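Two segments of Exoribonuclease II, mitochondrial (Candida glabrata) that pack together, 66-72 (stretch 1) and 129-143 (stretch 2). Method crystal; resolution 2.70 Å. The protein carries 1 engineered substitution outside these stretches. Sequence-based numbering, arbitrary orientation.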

# COMPACT_ATOMS: atom_id res chain seq x y z
N PHE A 66 -7.06 20.26 16.47
CA PHE A 66 -6.96 21.18 15.37
C PHE A 66 -7.85 22.36 15.65
O PHE A 66 -8.87 22.23 16.33
CB PHE A 66 -7.37 20.53 14.09
CG PHE A 66 -6.64 19.30 13.81
CD1 PHE A 66 -6.97 18.12 14.43
CD2 PHE A 66 -5.61 19.33 12.90
CE1 PHE A 66 -6.28 16.97 14.14
CE2 PHE A 66 -4.92 18.20 12.60
CZ PHE A 66 -5.25 17.01 13.22
N ALA A 67 -7.48 23.52 15.12
CA ALA A 67 -8.26 24.72 15.31
C ALA A 67 -8.80 25.19 13.97
O ALA A 67 -8.06 25.21 12.98
CB ALA A 67 -7.40 25.80 15.96
N LYS A 68 -10.08 25.54 13.93
CA LYS A 68 -10.67 26.14 12.74
C LYS A 68 -10.45 27.65 12.68
O LYS A 68 -9.98 28.30 13.62
CB LYS A 68 -12.17 25.88 12.59
CG LYS A 68 -12.67 24.45 12.48
CD LYS A 68 -13.99 24.50 11.70
CE LYS A 68 -15.00 23.45 12.13
NZ LYS A 68 -15.82 23.03 10.95
N LYS A 69 -10.84 28.19 11.53
CA LYS A 69 -10.79 29.63 11.29
C LYS A 69 -11.50 30.39 12.40
O LYS A 69 -11.04 31.45 12.84
CB LYS A 69 -11.45 29.89 9.95
CG LYS A 69 -10.98 31.06 9.17
CD LYS A 69 -11.34 30.85 7.68
CE LYS A 69 -12.83 30.50 7.46
NZ LYS A 69 -13.28 30.49 6.02
N ASP A 70 -12.62 29.83 12.90
CA ASP A 70 -13.46 30.42 13.94
C ASP A 70 -12.87 30.32 15.34
O ASP A 70 -13.47 30.84 16.28
CB ASP A 70 -14.83 29.72 13.94
N GLY A 71 -11.74 29.65 15.52
CA GLY A 71 -11.23 29.45 16.85
C GLY A 71 -11.84 28.25 17.51
O GLY A 71 -11.41 27.87 18.61
N THR A 72 -12.85 27.64 16.87
CA THR A 72 -13.41 26.40 17.35
C THR A 72 -12.42 25.27 17.06
O THR A 72 -11.86 25.19 15.96
CB THR A 72 -14.77 26.15 16.67
OG1 THR A 72 -15.21 24.80 16.89
CG2 THR A 72 -14.69 26.40 15.18
N ILE A 129 -3.60 34.90 15.35
CA ILE A 129 -2.74 34.58 14.22
C ILE A 129 -3.16 33.26 13.63
O ILE A 129 -3.11 33.08 12.41
CB ILE A 129 -1.26 34.63 14.62
CG1 ILE A 129 -1.03 35.82 15.55
CG2 ILE A 129 -0.39 34.73 13.39
CD1 ILE A 129 0.42 36.12 15.83
N VAL A 130 -3.60 32.32 14.46
CA VAL A 130 -4.09 31.07 13.92
C VAL A 130 -5.25 31.35 12.97
O VAL A 130 -5.29 30.86 11.83
CB VAL A 130 -4.53 30.14 15.07
CG1 VAL A 130 -5.41 29.01 14.56
CG2 VAL A 130 -3.32 29.65 15.84
N SER A 131 -6.19 32.18 13.40
CA SER A 131 -7.41 32.35 12.62
C SER A 131 -7.13 33.13 11.34
O SER A 131 -7.60 32.75 10.26
CB SER A 131 -8.48 33.05 13.45
OG SER A 131 -8.54 32.48 14.74
N PHE A 132 -6.40 34.23 11.46
CA PHE A 132 -6.14 35.07 10.30
C PHE A 132 -5.34 34.32 9.25
O PHE A 132 -5.57 34.47 8.04
CB PHE A 132 -5.42 36.35 10.72
CG PHE A 132 -5.33 37.34 9.61
CD1 PHE A 132 -6.49 37.84 9.02
CD2 PHE A 132 -4.11 37.71 9.09
CE1 PHE A 132 -6.43 38.70 7.96
CE2 PHE A 132 -4.04 38.59 8.03
CZ PHE A 132 -5.20 39.08 7.47
N THR A 133 -4.37 33.52 9.68
CA THR A 133 -3.65 32.64 8.77
C THR A 133 -4.59 31.76 7.97
O THR A 133 -4.56 31.76 6.73
CB THR A 133 -2.71 31.78 9.56
OG1 THR A 133 -2.05 32.62 10.51
CG2 THR A 133 -1.75 31.19 8.63
N LEU A 134 -5.41 30.97 8.67
CA LEU A 134 -6.31 30.05 7.98
C LEU A 134 -7.21 30.81 7.04
O LEU A 134 -7.45 30.38 5.91
CB LEU A 134 -7.11 29.22 8.98
CG LEU A 134 -6.18 28.47 9.94
CD1 LEU A 134 -6.85 27.92 11.19
CD2 LEU A 134 -5.64 27.34 9.13
N ALA A 135 -7.67 31.98 7.48
CA ALA A 135 -8.53 32.77 6.61
C ALA A 135 -7.80 33.20 5.34
O ALA A 135 -8.35 33.07 4.23
CB ALA A 135 -9.04 33.99 7.37
N THR A 136 -6.55 33.66 5.47
CA THR A 136 -5.82 34.16 4.31
C THR A 136 -5.65 33.05 3.29
O THR A 136 -5.97 33.22 2.11
CB THR A 136 -4.48 34.73 4.74
OG1 THR A 136 -4.64 35.46 5.96
CG2 THR A 136 -3.92 35.65 3.69
N PHE A 137 -5.20 31.89 3.75
CA PHE A 137 -4.99 30.77 2.86
C PHE A 137 -6.27 30.37 2.17
O PHE A 137 -6.26 30.05 0.97
CB PHE A 137 -4.46 29.62 3.66
CG PHE A 137 -3.00 29.65 3.81
CD1 PHE A 137 -2.18 29.55 2.71
CD2 PHE A 137 -2.43 29.88 5.05
CE1 PHE A 137 -0.80 29.59 2.85
CE2 PHE A 137 -1.05 29.93 5.19
CZ PHE A 137 -0.24 29.78 4.09
N THR A 138 -7.39 30.36 2.90
CA THR A 138 -8.66 30.04 2.26
C THR A 138 -9.02 31.07 1.20
O THR A 138 -9.43 30.71 0.09
CB THR A 138 -9.77 29.91 3.29
OG1 THR A 138 -9.27 29.29 4.48
CG2 THR A 138 -10.88 29.05 2.73
N LYS A 139 -8.82 32.36 1.49
CA LYS A 139 -9.25 33.38 0.55
C LYS A 139 -8.51 33.24 -0.76
O LYS A 139 -9.12 33.08 -1.82
CB LYS A 139 -9.00 34.77 1.13
N PHE A 140 -7.18 33.26 -0.71
CA PHE A 140 -6.40 33.08 -1.92
C PHE A 140 -6.71 31.76 -2.60
O PHE A 140 -6.54 31.64 -3.82
CB PHE A 140 -4.93 33.17 -1.61
CG PHE A 140 -4.50 34.52 -1.28
CD1 PHE A 140 -4.48 35.49 -2.26
CD2 PHE A 140 -4.14 34.85 0.01
CE1 PHE A 140 -4.07 36.77 -1.97
CE2 PHE A 140 -3.73 36.12 0.31
CZ PHE A 140 -3.70 37.09 -0.68
N ALA A 141 -7.09 30.75 -1.82
CA ALA A 141 -7.47 29.49 -2.43
C ALA A 141 -8.77 29.63 -3.21
O ALA A 141 -8.82 29.28 -4.39
CB ALA A 141 -7.59 28.42 -1.35
N TRP A 142 -9.80 30.22 -2.59
CA TRP A 142 -11.09 30.37 -3.27
C TRP A 142 -10.96 31.18 -4.56
O TRP A 142 -11.64 30.89 -5.55
CB TRP A 142 -12.12 31.02 -2.34
CG TRP A 142 -12.83 30.11 -1.32
CD1 TRP A 142 -12.87 28.74 -1.31
CD2 TRP A 142 -13.60 30.54 -0.18
NE1 TRP A 142 -13.60 28.29 -0.23
CE2 TRP A 142 -14.06 29.37 0.48
CE3 TRP A 142 -13.93 31.80 0.35
CZ2 TRP A 142 -14.83 29.43 1.64
CZ3 TRP A 142 -14.70 31.85 1.50
CH2 TRP A 142 -15.14 30.67 2.13
N THR A 143 -10.14 32.23 -4.55
CA THR A 143 -10.06 33.10 -5.72
C THR A 143 -9.64 32.33 -6.97
O THR A 143 -10.15 32.60 -8.07
CB THR A 143 -9.07 34.24 -5.46
OG1 THR A 143 -9.27 34.76 -4.15
CG2 THR A 143 -9.27 35.35 -6.46

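What kind of contact joins the strand and turn to the helix? No hydrogen bond crosses between them, so the 329 Å² buried here rests on van der Waals packing. The strand 66-68 crosses the helix at 68°, and the chains come nearest at the turn, where the CA atoms of Lys69 and Ser131 lie 4.5 Å apart.

Which apolar groups meet? Ala67 points toward the helix, and its CB lies 4.0 Å from CG1 of Val130, a small methyl against a branched side chain. Leu134, buried and also directed toward the strand, brings its CD1 to 3.5 Å from O of Ala67 and 4.0 Å from N of Lys69. One leucine methyl thus packs against the backbone of Ala67 and Lys69.

How does a lysine come to supply the largest share of the covered surface? Lys69 lays its aliphatic chain along the helix, with CD 3.6 Å from CA of Ala135 and 4.1 Å from OG1 of Thr138. The small side chain of Ala135 lets the methylenes approach the helix backbone closely. OG1 of Thr138 is already engaged by its own helix, donating to O of Leu134 at 2.6 Å. Farther along, NZ of Lys69 reaches 4.3 Å from CH2 of Trp142, approaching the ring obliquely.

What shapes the turn that meets Ser131? A type I turn runs from Lys68 to Gly71, closed by the hydrogen bond from N of Gly71 to O of Lys68 at 2.9 Å. It brings O of Lys69 to 3.1 Å from CB of Ser131, a tight approach of a turn carbonyl to the helix. Gly71 has a positive phi of 85°, where a CB would be jammed against the preceding carbonyl oxygen; glycine avoids that strain.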